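PDB 5K87: 2-methyl-aconitate isomerase from Shewanella oneidensis, which catalyses the cis-trans isomerization of 2-methyl-aconitate by base-catalysed proton abstraction, a step of propionate breakdown through the 2-methylcitrate cycle. Local coordinates for residues 17-30 with 111-125. The protein carries 1 engineered substitution. Sequence-based numbering, arbitrary orientation.
Sequences TYMRGGTSKGVFFR and NLTAAVGAFAISNGL. With MLI (malonate ion), chain D.
The Phe28 ring projects from strand 24-30 onto helix 113-122, its CZ 3.5 Å from Ala115 CB, a methyl small enough to let the ring close on the helix. Met19 SD from the neighbouring strand sits over the centre of one Phe28 face, 4.0 Å above it, a Met-aromatic contact. The Phe119 ring runs nearly parallel to that of Phe28 (27°) but slid aside with little overlap. Phe119 reaches the strands because its chi1 of -179° swings CG to the far side from the backbone N; there Arg30 CG meets its edge at CE1 (3.6 Å). Asn123 ND2 sits over the centre of one face and hydrogen-bonds to Phe119 O.

At the type II' turn Gly21 to Ser24, Gly21 lets Asn111 and Leu112 come close, since a side chain would strike Asn111 O and Leu112 CA. Thr23 N donates to Asn111 OD1 (3.1 Å, 166°) from above the carbonyl plane, and Arg384 NH2 hydrogen-bonds to it as well. Asn111 N hydrogen-bonds to malonate O7 (2.8 Å) and its ND2 to O9 (3.1 Å), while Ser24 OG donates to O8 in a very short bond. Replacing Asn111 with leucine would probably leave Thr23 N without its acceptor and malonate O9 without this donor. An apolar core thus gives way to a polar, substrate-binding end, where a neutral amide can both accept from the turn and donate to a carboxylate.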
loop_
_atom_site.group_PDB
_atom_site.type_symbol
_atom_site.label_atom_id
_atom_site.label_comp_id
_atom_site.label_asym_id
_atom_site.label_seq_id
_atom_site.Cartn_x
_atom_site.Cartn_y
_atom_site.Cartn_z
ATOM N N THR A 17 -3.535 -11.218 12.665
ATOM C CA THR A 17 -2.166 -11.336 12.196
ATOM C C THR A 17 -2.111 -10.843 10.757
ATOM O O THR A 17 -2.912 -11.272 9.916
ATOM C CB THR A 17 -1.693 -12.790 12.249
ATOM O OG1 THR A 17 -1.869 -13.299 13.575
ATOM C CG2 THR A 17 -0.231 -12.879 11.885
ATOM N N TYR A 18 -1.163 -9.968 10.467
ATOM C CA TYR A 18 -0.957 -9.442 9.135
ATOM C C TYR A 18 0.200 -10.225 8.520
ATOM O O TYR A 18 1.300 -10.278 9.105
ATOM C CB TYR A 18 -0.633 -7.960 9.272
ATOM C CG TYR A 18 -0.423 -7.170 8.009
ATOM C CD1 TYR A 18 -1.380 -7.134 6.997
ATOM C CD2 TYR A 18 0.717 -6.403 7.861
ATOM C CE1 TYR A 18 -1.174 -6.345 5.867
ATOM C CE2 TYR A 18 0.923 -5.628 6.747
ATOM C CZ TYR A 18 -0.023 -5.606 5.759
ATOM O OH TYR A 18 0.222 -4.812 4.663
ATOM N N MET A 19 -0.059 -10.877 7.383
ATOM C CA MET A 19 0.903 -11.811 6.796
ATOM C C MET A 19 1.105 -11.551 5.326
ATOM O O MET A 19 0.177 -11.109 4.630
ATOM C CB MET A 19 0.436 -13.264 6.939
ATOM C CG MET A 19 0.143 -13.682 8.356
ATOM S SD MET A 19 -0.229 -15.438 8.501
ATOM C CE MET A 19 1.324 -16.195 8.018
ATOM N N ARG A 20 2.309 -11.840 4.841
ATOM C CA ARG A 20 2.509 -12.071 3.419
ATOM C C ARG A 20 2.316 -13.553 3.113
ATOM O O ARG A 20 2.861 -14.415 3.820
ATOM C CB ARG A 20 3.909 -11.650 2.969
ATOM C CG ARG A 20 4.151 -11.964 1.502
ATOM C CD ARG A 20 5.595 -11.733 1.032
ATOM N NE ARG A 20 6.563 -12.613 1.693
ATOM C CZ ARG A 20 6.706 -13.910 1.440
ATOM N NH1 ARG A 20 5.943 -14.514 0.539
ATOM N NH2 ARG A 20 7.621 -14.609 2.107
ATOM N N GLY A 21 1.526 -13.858 2.086
ATOM C CA GLY A 21 1.468 -15.194 1.519
ATOM C C GLY A 21 1.719 -15.065 0.032
ATOM O O GLY A 21 1.010 -14.321 -0.641
ATOM N N GLY A 22 2.736 -15.751 -0.483
ATOM C CA GLY A 22 3.102 -15.574 -1.876
ATOM C C GLY A 22 3.352 -14.103 -2.168
ATOM O O GLY A 22 4.052 -13.418 -1.412
ATOM N N THR A 23 2.745 -13.600 -3.241
ATOM C CA THR A 23 2.907 -12.207 -3.642
ATOM C C THR A 23 1.763 -11.308 -3.167
ATOM O O THR A 23 1.484 -10.289 -3.798
ATOM C CB THR A 23 3.041 -12.101 -5.170
ATOM O OG1 THR A 23 1.955 -12.790 -5.806
ATOM C CG2 THR A 23 4.329 -12.749 -5.628
ATOM N N SER A 24 1.131 -11.667 -2.048
ATOM C CA SER A 24 0.014 -10.896 -1.494
ATOM C C SER A 24 0.166 -10.663 -0.000
ATOM O O SER A 24 0.901 -11.383 0.674
ATOM C CB SER A 24 -1.295 -11.631 -1.739
ATOM O OG SER A 24 -1.433 -11.916 -3.124
ATOM N N LYS A 25 -0.560 -9.674 0.518
ATOM C CA LYS A 25 -0.625 -9.419 1.956
ATOM C C LYS A 25 -2.077 -9.404 2.382
ATOM O O LYS A 25 -2.925 -8.840 1.684
ATOM C CB LYS A 25 -0.001 -8.064 2.327
ATOM C CG LYS A 25 1.485 -7.964 2.037
ATOM C CD LYS A 25 2.109 -6.726 2.679
ATOM C CE LYS A 25 1.741 -5.428 1.973
ATOM N NZ LYS A 25 2.488 -4.296 2.596
ATOM N N GLY A 26 -2.359 -9.985 3.541
ATOM C CA GLY A 26 -3.711 -9.982 4.052
ATOM C C GLY A 26 -3.763 -9.967 5.562
ATOM O O GLY A 26 -2.771 -10.248 6.243
ATOM N N VAL A 27 -4.934 -9.629 6.083
ATOM C CA VAL A 27 -5.198 -9.650 7.511
ATOM C C VAL A 27 -5.963 -10.927 7.837
ATOM O O VAL A 27 -7.025 -11.202 7.253
ATOM C CB VAL A 27 -6.002 -8.412 7.968
ATOM C CG1 VAL A 27 -6.161 -8.438 9.475
ATOM C CG2 VAL A 27 -5.329 -7.123 7.510
ATOM N N PHE A 28 -5.405 -11.704 8.764
ATOM C CA PHE A 28 -5.896 -13.029 9.137
ATOM C C PHE A 28 -6.525 -13.018 10.517
ATOM O O PHE A 28 -5.963 -12.440 11.457
ATOM C CB PHE A 28 -4.724 -14.011 9.182
ATOM C CG PHE A 28 -4.196 -14.388 7.829
ATOM C CD1 PHE A 28 -3.551 -13.453 7.043
ATOM C CD2 PHE A 28 -4.339 -15.679 7.344
ATOM C CE1 PHE A 28 -3.077 -13.789 5.784
ATOM C CE2 PHE A 28 -3.851 -16.030 6.083
ATOM C CZ PHE A 28 -3.231 -15.079 5.311
ATOM N N PHE A 29 -7.674 -13.673 10.645
ATOM C CA PHE A 29 -8.394 -13.790 11.905
ATOM C C PHE A 29 -8.761 -15.236 12.175
ATOM O O PHE A 29 -9.183 -15.966 11.262
ATOM C CB PHE A 29 -9.727 -13.038 11.839
ATOM C CG PHE A 29 -9.613 -11.581 11.493
ATOM C CD1 PHE A 29 -9.501 -10.623 12.485
ATOM C CD2 PHE A 29 -9.655 -11.170 10.171
ATOM C CE1 PHE A 29 -9.419 -9.279 12.158
ATOM C CE2 PHE A 29 -9.569 -9.828 9.843
ATOM C CZ PHE A 29 -9.455 -8.886 10.839
ATOM N N ARG A 30 -8.657 -15.642 13.436
ATOM C CA ARG A 30 -9.344 -16.836 13.903
ATOM C C ARG A 30 -10.788 -16.458 14.112
ATOM O O ARG A 30 -11.075 -15.402 14.686
ATOM C CB ARG A 30 -8.834 -17.264 15.272
ATOM C CG ARG A 30 -7.507 -17.961 15.346
ATOM C CD ARG A 30 -7.390 -18.729 16.681
ATOM N NE ARG A 30 -7.685 -17.864 17.820
ATOM C CZ ARG A 30 -7.603 -18.227 19.096
ATOM N NH1 ARG A 30 -7.227 -19.459 19.417
ATOM N NH2 ARG A 30 -7.895 -17.351 20.050
ATOM N N ASN A 111 -2.422 -17.221 -3.422
ATOM C CA ASN A 111 -1.188 -16.757 -2.802
ATOM C C ASN A 111 -1.219 -16.862 -1.289
ATOM O O ASN A 111 -0.203 -17.169 -0.665
ATOM C CB ASN A 111 -0.850 -15.340 -3.234
ATOM C CG ASN A 111 -0.081 -15.315 -4.530
ATOM O OD1 ASN A 111 1.036 -15.837 -4.605
ATOM N ND2 ASN A 111 -0.665 -14.730 -5.569
ATOM N N LEU A 112 -2.372 -16.601 -0.687
ATOM C CA LEU A 112 -2.451 -16.636 0.764
ATOM C C LEU A 112 -2.556 -18.054 1.326
ATOM O O LEU A 112 -2.477 -18.235 2.540
ATOM C CB LEU A 112 -3.598 -15.769 1.273
ATOM C CG LEU A 112 -3.396 -14.257 1.108
ATOM C CD1 LEU A 112 -4.532 -13.518 1.798
ATOM C CD2 LEU A 112 -2.041 -13.784 1.641
ATOM N N THR A 113 -2.687 -19.068 0.470
ATOM C CA THR A 113 -2.832 -20.437 0.952
ATOM C C THR A 113 -1.664 -20.904 1.844
ATOM O O THR A 113 -1.874 -21.556 2.861
ATOM C CB THR A 113 -3.085 -21.402 -0.224
ATOM O OG1 THR A 113 -4.404 -21.173 -0.744
ATOM C CG2 THR A 113 -2.976 -22.837 0.226
ATOM N N ALA A 114 -0.431 -20.568 1.474
ATOM C CA ALA A 114 0.712 -20.917 2.325
ATOM C C ALA A 114 0.606 -20.262 3.708
ATOM O O ALA A 114 0.945 -20.861 4.730
ATOM C CB ALA A 114 2.017 -20.509 1.654
ATOM N N ALA A 115 0.152 -19.009 3.731
ATOM C CA ALA A 115 -0.046 -18.300 4.986
ATOM C C ALA A 115 -1.190 -18.902 5.796
ATOM O O ALA A 115 -1.123 -18.920 7.028
ATOM C CB ALA A 115 -0.262 -16.816 4.738
ATOM N N VAL A 116 -2.223 -19.410 5.129
ATOM C CA VAL A 116 -3.299 -20.110 5.817
ATOM C C VAL A 116 -2.758 -21.313 6.583
ATOM O O VAL A 116 -3.093 -21.524 7.746
ATOM C CB VAL A 116 -4.389 -20.554 4.815
ATOM C CG1 VAL A 116 -5.323 -21.575 5.439
ATOM C CG2 VAL A 116 -5.153 -19.339 4.306
ATOM N N GLY A 117 -1.905 -22.097 5.927
ATOM C CA GLY A 117 -1.328 -23.263 6.573
ATOM C C GLY A 117 -0.525 -22.883 7.799
ATOM O O GLY A 117 -0.682 -23.479 8.864
ATOM N N ALA A 118 0.340 -21.887 7.641
ATOM C CA ALA A 118 1.157 -21.405 8.748
ATOM C C ALA A 118 0.309 -20.851 9.890
ATOM O O ALA A 118 0.566 -21.143 11.065
ATOM C CB ALA A 118 2.136 -20.360 8.263
ATOM N N PHE A 119 -0.690 -20.035 9.554
ATOM C CA PHE A 119 -1.537 -19.422 10.570
ATOM C C PHE A 119 -2.258 -20.498 11.375
ATOM O O PHE A 119 -2.343 -20.423 12.604
ATOM C CB PHE A 119 -2.545 -18.458 9.937
ATOM C CG PHE A 119 -3.439 -17.763 10.943
ATOM C CD1 PHE A 119 -4.543 -18.415 11.491
ATOM C CD2 PHE A 119 -3.174 -16.473 11.349
ATOM C CE1 PHE A 119 -5.368 -17.775 12.418
ATOM C CE2 PHE A 119 -4.000 -15.828 12.269
ATOM C CZ PHE A 119 -5.094 -16.474 12.788
ATOM N N ALA A 120 -2.781 -21.498 10.684
ATOM C CA ALA A 120 -3.526 -22.551 11.351
ATOM C C ALA A 120 -2.657 -23.288 12.364
ATOM O O ALA A 120 -3.087 -23.539 13.490
ATOM C CB ALA A 120 -4.095 -23.512 10.334
ATOM N N ILE A 121 -1.440 -23.633 11.965
ATOM C CA ILE A 121 -0.497 -24.295 12.860
ATOM C C ILE A 121 -0.182 -23.410 14.067
ATOM O O ILE A 121 -0.218 -23.861 15.215
ATOM C CB ILE A 121 0.796 -24.648 12.127
ATOM C CG1 ILE A 121 0.527 -25.734 11.082
ATOM C CG2 ILE A 121 1.880 -25.090 13.129
ATOM C CD1 ILE A 121 1.588 -25.826 10.025
ATOM N N SER A 122 0.115 -22.146 13.805
ATOM C CA SER A 122 0.539 -21.228 14.848
ATOM C C SER A 122 -0.562 -20.830 15.812
ATOM O O SER A 122 -0.271 -20.308 16.887
ATOM C CB SER A 122 1.144 -19.981 14.218
ATOM O OG SER A 122 2.301 -20.329 13.480
ATOM N N ASN A 123 -1.815 -21.055 15.437
ATOM C CA ASN A 123 -2.939 -20.539 16.217
ATOM C C ASN A 123 -3.915 -21.593 16.698
ATOM O O ASN A 123 -5.080 -21.305 16.950
ATOM C CB ASN A 123 -3.647 -19.424 15.449
ATOM C CG ASN A 123 -2.811 -18.170 15.385
ATOM O OD1 ASN A 123 -2.789 -17.386 16.335
ATOM N ND2 ASN A 123 -2.079 -17.992 14.294
ATOM N N GLY A 124 -3.426 -22.819 16.835
ATOM C CA GLY A 124 -4.195 -23.847 17.514
ATOM C C GLY A 124 -5.349 -24.434 16.724
ATOM O O GLY A 124 -6.283 -24.980 17.313
ATOM N N LEU A 125 -5.297 -24.347 15.398
ATOM C CA LEU A 125 -6.394 -24.849 14.577
ATOM C C LEU A 125 -6.107 -26.232 14.009
ATOM O O LEU A 125 -6.952 -26.811 13.339
ATOM C CB LEU A 125 -6.730 -23.858 13.455
ATOM C CG LEU A 125 -7.168 -22.484 13.951
ATOM C CD1 LEU A 125 -7.499 -21.583 12.766
ATOM C CD2 LEU A 125 -8.363 -22.617 14.878
HETATM C C1 MLI D . -4.982 -13.470 -5.507
HETATM C C2 MLI D . -4.606 -14.941 -5.487
HETATM C C3 MLI D . -3.768 -12.618 -5.226
HETATM O O6 MLI D . -5.458 -15.812 -5.814
HETATM O O7 MLI D . -3.444 -15.289 -5.133
HETATM O O8 MLI D . -3.687 -11.965 -4.145
HETATM O O9 MLI D . -2.831 -12.576 -6.066
HETATM O O HOH W 1 -0.400 -15.692 13.928
HETATM O O HOH W 2 -7.284 -21.943 18.521
#